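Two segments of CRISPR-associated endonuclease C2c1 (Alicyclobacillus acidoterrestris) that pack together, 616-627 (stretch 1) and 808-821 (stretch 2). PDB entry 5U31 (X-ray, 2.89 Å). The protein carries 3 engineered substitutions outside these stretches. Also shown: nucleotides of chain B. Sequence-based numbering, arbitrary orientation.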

# COMPACT_ATOMS: atom_id res chain seq x y z
N GLU A 616 7.95 -11.23 -28.50
CA GLU A 616 7.76 -12.67 -28.43
C GLU A 616 6.30 -13.05 -28.23
O GLU A 616 5.75 -13.84 -29.01
CB GLU A 616 8.61 -13.26 -27.30
CG GLU A 616 10.10 -13.07 -27.47
CD GLU A 616 10.83 -14.36 -27.78
OE1 GLU A 616 10.79 -15.29 -26.94
OE2 GLU A 616 11.44 -14.45 -28.86
N ARG A 617 5.65 -12.51 -27.20
CA ARG A 617 4.27 -12.84 -26.92
C ARG A 617 3.64 -11.75 -26.07
O ARG A 617 4.34 -10.98 -25.40
CB ARG A 617 4.15 -14.20 -26.21
CG ARG A 617 4.72 -14.20 -24.80
CD ARG A 617 5.01 -15.62 -24.34
NE ARG A 617 6.20 -15.67 -23.49
CZ ARG A 617 6.16 -15.66 -22.17
NH1 ARG A 617 4.98 -15.61 -21.55
NH2 ARG A 617 7.28 -15.70 -21.46
N SER A 618 2.32 -11.68 -26.12
CA SER A 618 1.54 -10.87 -25.20
C SER A 618 0.42 -11.74 -24.64
O SER A 618 -0.10 -12.62 -25.32
CB SER A 618 0.95 -9.62 -25.87
OG SER A 618 1.96 -8.66 -26.12
N GLN A 619 0.06 -11.48 -23.39
CA GLN A 619 -0.91 -12.31 -22.70
C GLN A 619 -1.65 -11.47 -21.67
O GLN A 619 -1.11 -10.50 -21.13
CB GLN A 619 -0.23 -13.50 -22.02
CG GLN A 619 -0.31 -14.79 -22.82
CD GLN A 619 -1.73 -15.33 -22.92
OE1 GLN A 619 -2.42 -15.47 -21.91
NE2 GLN A 619 -2.16 -15.61 -24.14
N LEU A 620 -2.90 -11.84 -21.42
CA LEU A 620 -3.67 -11.28 -20.32
C LEU A 620 -3.59 -12.24 -19.15
O LEU A 620 -4.15 -13.34 -19.20
CB LEU A 620 -5.12 -11.03 -20.74
CG LEU A 620 -5.34 -9.99 -21.84
CD1 LEU A 620 -6.80 -9.58 -21.90
CD2 LEU A 620 -4.45 -8.78 -21.62
N LEU A 621 -2.86 -11.85 -18.10
CA LEU A 621 -2.71 -12.68 -16.90
C LEU A 621 -3.90 -12.44 -15.98
O LEU A 621 -3.80 -11.85 -14.90
CB LEU A 621 -1.39 -12.40 -16.20
CG LEU A 621 -0.11 -12.62 -16.99
CD1 LEU A 621 1.08 -12.74 -16.05
CD2 LEU A 621 -0.22 -13.85 -17.89
N LYS A 622 -5.06 -12.91 -16.43
CA LYS A 622 -6.27 -12.79 -15.62
C LYS A 622 -6.19 -13.74 -14.43
O LYS A 622 -5.91 -14.93 -14.59
CB LYS A 622 -7.50 -13.09 -16.47
CG LYS A 622 -7.85 -12.03 -17.49
CD LYS A 622 -8.91 -12.52 -18.46
CE LYS A 622 -9.32 -11.45 -19.45
NZ LYS A 622 -10.14 -10.39 -18.82
N LEU A 623 -6.42 -13.21 -13.24
CA LEU A 623 -6.69 -14.05 -12.10
C LEU A 623 -8.10 -14.62 -12.24
O LEU A 623 -8.93 -14.08 -12.98
CB LEU A 623 -6.55 -13.26 -10.80
CG LEU A 623 -5.11 -12.95 -10.37
CD1 LEU A 623 -5.09 -12.04 -9.15
CD2 LEU A 623 -4.35 -14.23 -10.09
N PRO A 624 -8.38 -15.74 -11.57
CA PRO A 624 -9.73 -16.31 -11.63
C PRO A 624 -10.79 -15.29 -11.26
O PRO A 624 -10.61 -14.47 -10.35
CB PRO A 624 -9.67 -17.46 -10.62
CG PRO A 624 -8.24 -17.89 -10.67
CD PRO A 624 -7.44 -16.63 -10.87
N GLY A 625 -11.91 -15.32 -11.99
CA GLY A 625 -13.03 -14.43 -11.76
C GLY A 625 -13.06 -13.21 -12.65
O GLY A 625 -14.04 -12.45 -12.59
N GLU A 626 -12.04 -13.00 -13.47
CA GLU A 626 -11.97 -11.85 -14.35
C GLU A 626 -12.40 -12.18 -15.78
O GLU A 626 -11.98 -11.51 -16.72
CB GLU A 626 -10.56 -11.26 -14.34
CG GLU A 626 -10.09 -10.84 -12.94
CD GLU A 626 -8.70 -10.20 -12.94
OE1 GLU A 626 -7.90 -10.48 -13.86
OE2 GLU A 626 -8.42 -9.42 -12.00
N THR A 627 -13.23 -13.21 -15.95
CA THR A 627 -13.86 -13.50 -17.23
C THR A 627 -15.28 -12.94 -17.23
O THR A 627 -15.72 -12.28 -16.29
CB THR A 627 -13.86 -15.00 -17.52
OG1 THR A 627 -14.15 -15.72 -16.32
CG2 THR A 627 -12.51 -15.43 -18.07
N ASP A 808 -4.90 -13.21 -0.39
CA ASP A 808 -4.77 -14.30 -1.34
C ASP A 808 -4.66 -13.77 -2.76
O ASP A 808 -3.87 -14.28 -3.57
CB ASP A 808 -5.96 -15.25 -1.21
CG ASP A 808 -5.77 -16.53 -2.00
OD1 ASP A 808 -4.77 -17.23 -1.75
OD2 ASP A 808 -6.63 -16.83 -2.86
N ARG A 809 -5.45 -12.74 -3.09
CA ARG A 809 -5.36 -12.13 -4.40
C ARG A 809 -3.97 -11.56 -4.64
O ARG A 809 -3.39 -11.73 -5.72
CB ARG A 809 -6.42 -11.04 -4.53
CG ARG A 809 -6.15 -10.06 -5.65
CD ARG A 809 -7.28 -9.06 -5.81
NE ARG A 809 -6.82 -7.89 -6.54
CZ ARG A 809 -6.80 -7.79 -7.86
NH1 ARG A 809 -6.35 -6.68 -8.44
NH2 ARG A 809 -7.22 -8.80 -8.62
N LEU A 810 -3.40 -10.91 -3.62
CA LEU A 810 -2.10 -10.27 -3.77
C LEU A 810 -1.00 -11.28 -4.05
O LEU A 810 -0.13 -11.05 -4.89
CB LEU A 810 -1.77 -9.48 -2.51
CG LEU A 810 -0.53 -8.60 -2.64
CD1 LEU A 810 -0.88 -7.40 -3.50
CD2 LEU A 810 -0.08 -8.16 -1.28
N LYS A 811 -0.99 -12.39 -3.32
CA LYS A 811 0.08 -13.36 -3.46
C LYS A 811 -0.06 -14.15 -4.75
O LYS A 811 0.95 -14.51 -5.38
CB LYS A 811 0.10 -14.30 -2.25
CG LYS A 811 0.42 -13.61 -0.96
CD LYS A 811 0.26 -14.55 0.21
CE LYS A 811 0.68 -13.89 1.51
NZ LYS A 811 0.43 -14.78 2.67
N LYS A 812 -1.29 -14.44 -5.16
CA LYS A 812 -1.49 -15.17 -6.41
C LYS A 812 -1.21 -14.28 -7.62
O LYS A 812 -0.76 -14.77 -8.66
CB LYS A 812 -2.90 -15.75 -6.46
CG LYS A 812 -3.12 -16.87 -5.47
CD LYS A 812 -4.54 -17.38 -5.51
CE LYS A 812 -4.72 -18.63 -4.67
NZ LYS A 812 -6.11 -19.15 -4.78
N LEU A 813 -1.47 -12.97 -7.49
CA LEU A 813 -1.12 -12.04 -8.56
C LEU A 813 0.38 -12.02 -8.80
O LEU A 813 0.84 -12.18 -9.93
CB LEU A 813 -1.61 -10.64 -8.19
CG LEU A 813 -2.18 -9.72 -9.28
CD1 LEU A 813 -2.19 -8.29 -8.76
CD2 LEU A 813 -1.41 -9.81 -10.59
N ALA A 814 1.16 -11.81 -7.73
CA ALA A 814 2.61 -11.78 -7.87
C ALA A 814 3.15 -13.11 -8.38
O ALA A 814 4.08 -13.13 -9.21
CB ALA A 814 3.25 -11.41 -6.54
N ASP A 815 2.60 -14.22 -7.91
CA ASP A 815 3.11 -15.51 -8.37
C ASP A 815 2.82 -15.72 -9.85
O ASP A 815 3.69 -16.20 -10.59
CB ASP A 815 2.52 -16.64 -7.54
CG ASP A 815 3.07 -17.99 -7.93
OD1 ASP A 815 4.22 -18.32 -7.56
OD2 ASP A 815 2.35 -18.73 -8.64
N ARG A 816 1.62 -15.35 -10.30
CA ARG A 816 1.31 -15.45 -11.72
C ARG A 816 2.29 -14.65 -12.57
O ARG A 816 2.77 -15.13 -13.60
CB ARG A 816 -0.12 -14.98 -11.99
CG ARG A 816 -1.17 -16.08 -11.88
CD ARG A 816 -2.21 -15.97 -12.98
NE ARG A 816 -1.64 -16.23 -14.30
CZ ARG A 816 -2.35 -16.25 -15.43
NH1 ARG A 816 -1.76 -16.49 -16.59
NH2 ARG A 816 -3.66 -16.02 -15.40
N ILE A 817 2.60 -13.42 -12.13
CA ILE A 817 3.53 -12.59 -12.89
C ILE A 817 4.90 -13.24 -12.94
O ILE A 817 5.56 -13.25 -13.99
CB ILE A 817 3.59 -11.18 -12.28
CG1 ILE A 817 2.21 -10.51 -12.32
CG2 ILE A 817 4.62 -10.33 -13.00
CD1 ILE A 817 2.13 -9.19 -11.56
N ILE A 818 5.34 -13.82 -11.83
CA ILE A 818 6.68 -14.39 -11.77
C ILE A 818 6.75 -15.69 -12.54
O ILE A 818 7.70 -15.94 -13.29
CB ILE A 818 7.10 -14.56 -10.30
CG1 ILE A 818 7.36 -13.19 -9.69
CG2 ILE A 818 8.33 -15.45 -10.18
CD1 ILE A 818 7.99 -13.25 -8.37
N MSE A 819 5.74 -16.54 -12.39
CA MSE A 819 5.69 -17.78 -13.15
C MSE A 819 5.71 -17.54 -14.66
O MSE A 819 6.35 -18.28 -15.40
CB MSE A 819 4.47 -18.58 -12.75
CG MSE A 819 4.62 -19.19 -11.37
SE MSE A 819 6.20 -20.34 -11.28
CE MSE A 819 6.55 -20.16 -9.37
N GLU A 820 5.00 -16.50 -15.11
CA GLU A 820 5.03 -16.13 -16.52
C GLU A 820 6.39 -15.58 -16.92
O GLU A 820 6.92 -15.91 -17.99
CB GLU A 820 3.93 -15.12 -16.83
CG GLU A 820 2.75 -15.71 -17.59
CD GLU A 820 3.00 -15.79 -19.08
OE1 GLU A 820 3.80 -14.98 -19.59
OE2 GLU A 820 2.39 -16.66 -19.74
N ALA A 821 6.98 -14.72 -16.08
CA ALA A 821 8.29 -14.17 -16.38
C ALA A 821 9.33 -15.27 -16.52
O ALA A 821 10.16 -15.24 -17.44
CB ALA A 821 8.70 -13.17 -15.30
P G B 9 1.82 -19.69 -27.93
OP1 G B 9 2.91 -20.20 -27.07
OP2 G B 9 1.85 -19.95 -29.40
O5' G B 9 0.44 -20.24 -27.37
C5' G B 9 0.16 -20.24 -25.97
C4' G B 9 -1.29 -20.55 -25.71
O4' G B 9 -1.51 -20.80 -24.30
C3' G B 9 -2.27 -19.44 -26.11
O3' G B 9 -3.42 -20.02 -26.71
C2' G B 9 -2.65 -18.82 -24.77
O2' G B 9 -3.91 -18.19 -24.74
C1' G B 9 -2.60 -20.03 -23.85
N9 G B 9 -2.42 -19.70 -22.44
C8 G B 9 -3.31 -19.96 -21.43
N7 G B 9 -2.91 -19.54 -20.26
C5 G B 9 -1.68 -18.95 -20.53
C6 G B 9 -0.77 -18.31 -19.65
O6 G B 9 -0.86 -18.14 -18.43
N1 G B 9 0.36 -17.86 -20.32
C2 G B 9 0.58 -17.98 -21.67
N2 G B 9 1.74 -17.46 -22.10
N3 G B 9 -0.26 -18.57 -22.50
C4 G B 9 -1.36 -19.03 -21.87
P A B 91 -0.34 -22.76 -7.26
OP1 A B 91 0.56 -22.44 -8.40
OP2 A B 91 -0.31 -24.11 -6.64
O5' A B 91 -0.08 -21.67 -6.14
C5' A B 91 0.00 -20.30 -6.51
C4' A B 91 -0.25 -19.38 -5.35
O4' A B 91 -1.49 -19.73 -4.69
C3' A B 91 0.78 -19.43 -4.24
O3' A B 91 1.96 -18.71 -4.55
C2' A B 91 0.01 -18.86 -3.06
O2' A B 91 -0.10 -17.45 -3.18
C1' A B 91 -1.38 -19.46 -3.31
N9 A B 91 -1.59 -20.71 -2.55
C8 A B 91 -1.57 -22.00 -3.02
N7 A B 91 -1.81 -22.89 -2.08
C5 A B 91 -2.01 -22.13 -0.93
C6 A B 91 -2.30 -22.47 0.41
N6 A B 91 -2.46 -23.72 0.85
N1 A B 91 -2.43 -21.47 1.30
C2 A B 91 -2.28 -20.21 0.88
N3 A B 91 -2.00 -19.76 -0.34
C4 A B 91 -1.88 -20.79 -1.21
P C B 92 3.38 -19.26 -4.05
OP1 C B 92 4.46 -18.67 -4.89
OP2 C B 92 3.27 -20.74 -4.01
O5' C B 92 3.46 -18.75 -2.54
C5' C B 92 3.31 -17.38 -2.20
C4' C B 92 2.90 -17.19 -0.76
O4' C B 92 1.65 -17.88 -0.52
C3' C B 92 3.84 -17.75 0.29
O3' C B 92 4.92 -16.89 0.57
C2' C B 92 2.92 -17.97 1.48
O2' C B 92 2.69 -16.74 2.16
C1' C B 92 1.63 -18.39 0.80
N1 C B 92 1.47 -19.86 0.73
C2 C B 92 0.97 -20.54 1.86
O2 C B 92 0.68 -19.90 2.88
N3 C B 92 0.82 -21.88 1.80
C4 C B 92 1.13 -22.54 0.69
N4 C B 92 0.96 -23.86 0.69
C5 C B 92 1.64 -21.88 -0.46
C6 C B 92 1.78 -20.55 -0.40

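Where a strand runs nearly antiparallel to a helix and continues into a loop, charged side chains can alternate with aliphatic ones along the contact, and this example from C2c1 illustrates the arrangement well. Its strongest link is the salt bridge between Arg617 and Glu820. Arg617 NH1 lies 2.4 Å from Glu820 OE1, a very short hydrogen bond, with the carboxylate oxygen at the edge of the guanidinium, near its plane. A weak hydrogen bond, 3.5 Å from Arg617 NH2 to Glu820 O, adds a backbone tie to the same residue. The other carboxylate oxygen serves the nucleic acid: Glu820 OE2 accepts hydrogen bonds from N1 of G9 at 2.4 Å and from N2 of G9 at 2.6 Å. One glutamate thus joins strand, helix and guanine base.

Arg816, one turn earlier in the helix, repeats the theme. Its NH2 makes a weak hydrogen bond of 2.6 Å to Lys622 O, the angle at the hydrogen being only 117°, while its NH1 lies 2.6 Å from O6 of G9. Both oxygens sit at the guanidinium edge, leaving one face to cover the backbone at Leu621. Farther along, Glu626 OE2 and Arg809 NH2 form a long salt bridge of 3.6 Å.

Between these polar links, two leucines supply the largest buried areas of the contact. Leu621 points toward the helix, its CD2 3.5 Å from Glu820 CG and its CD1 4.5 Å from Ile817 CG1, so it packs partly against the aliphatic portion of a charged side chain. Leu623 leaves its backbone sideways, yet its end comes nearer the helix: CD1 reaches within 3.7 Å of Leu813 CG, and CD2 lies 4.0 Å from Arg816 CD. Here too, an arginine contributes its methylene groups to the packing as well as its charge to the polar network.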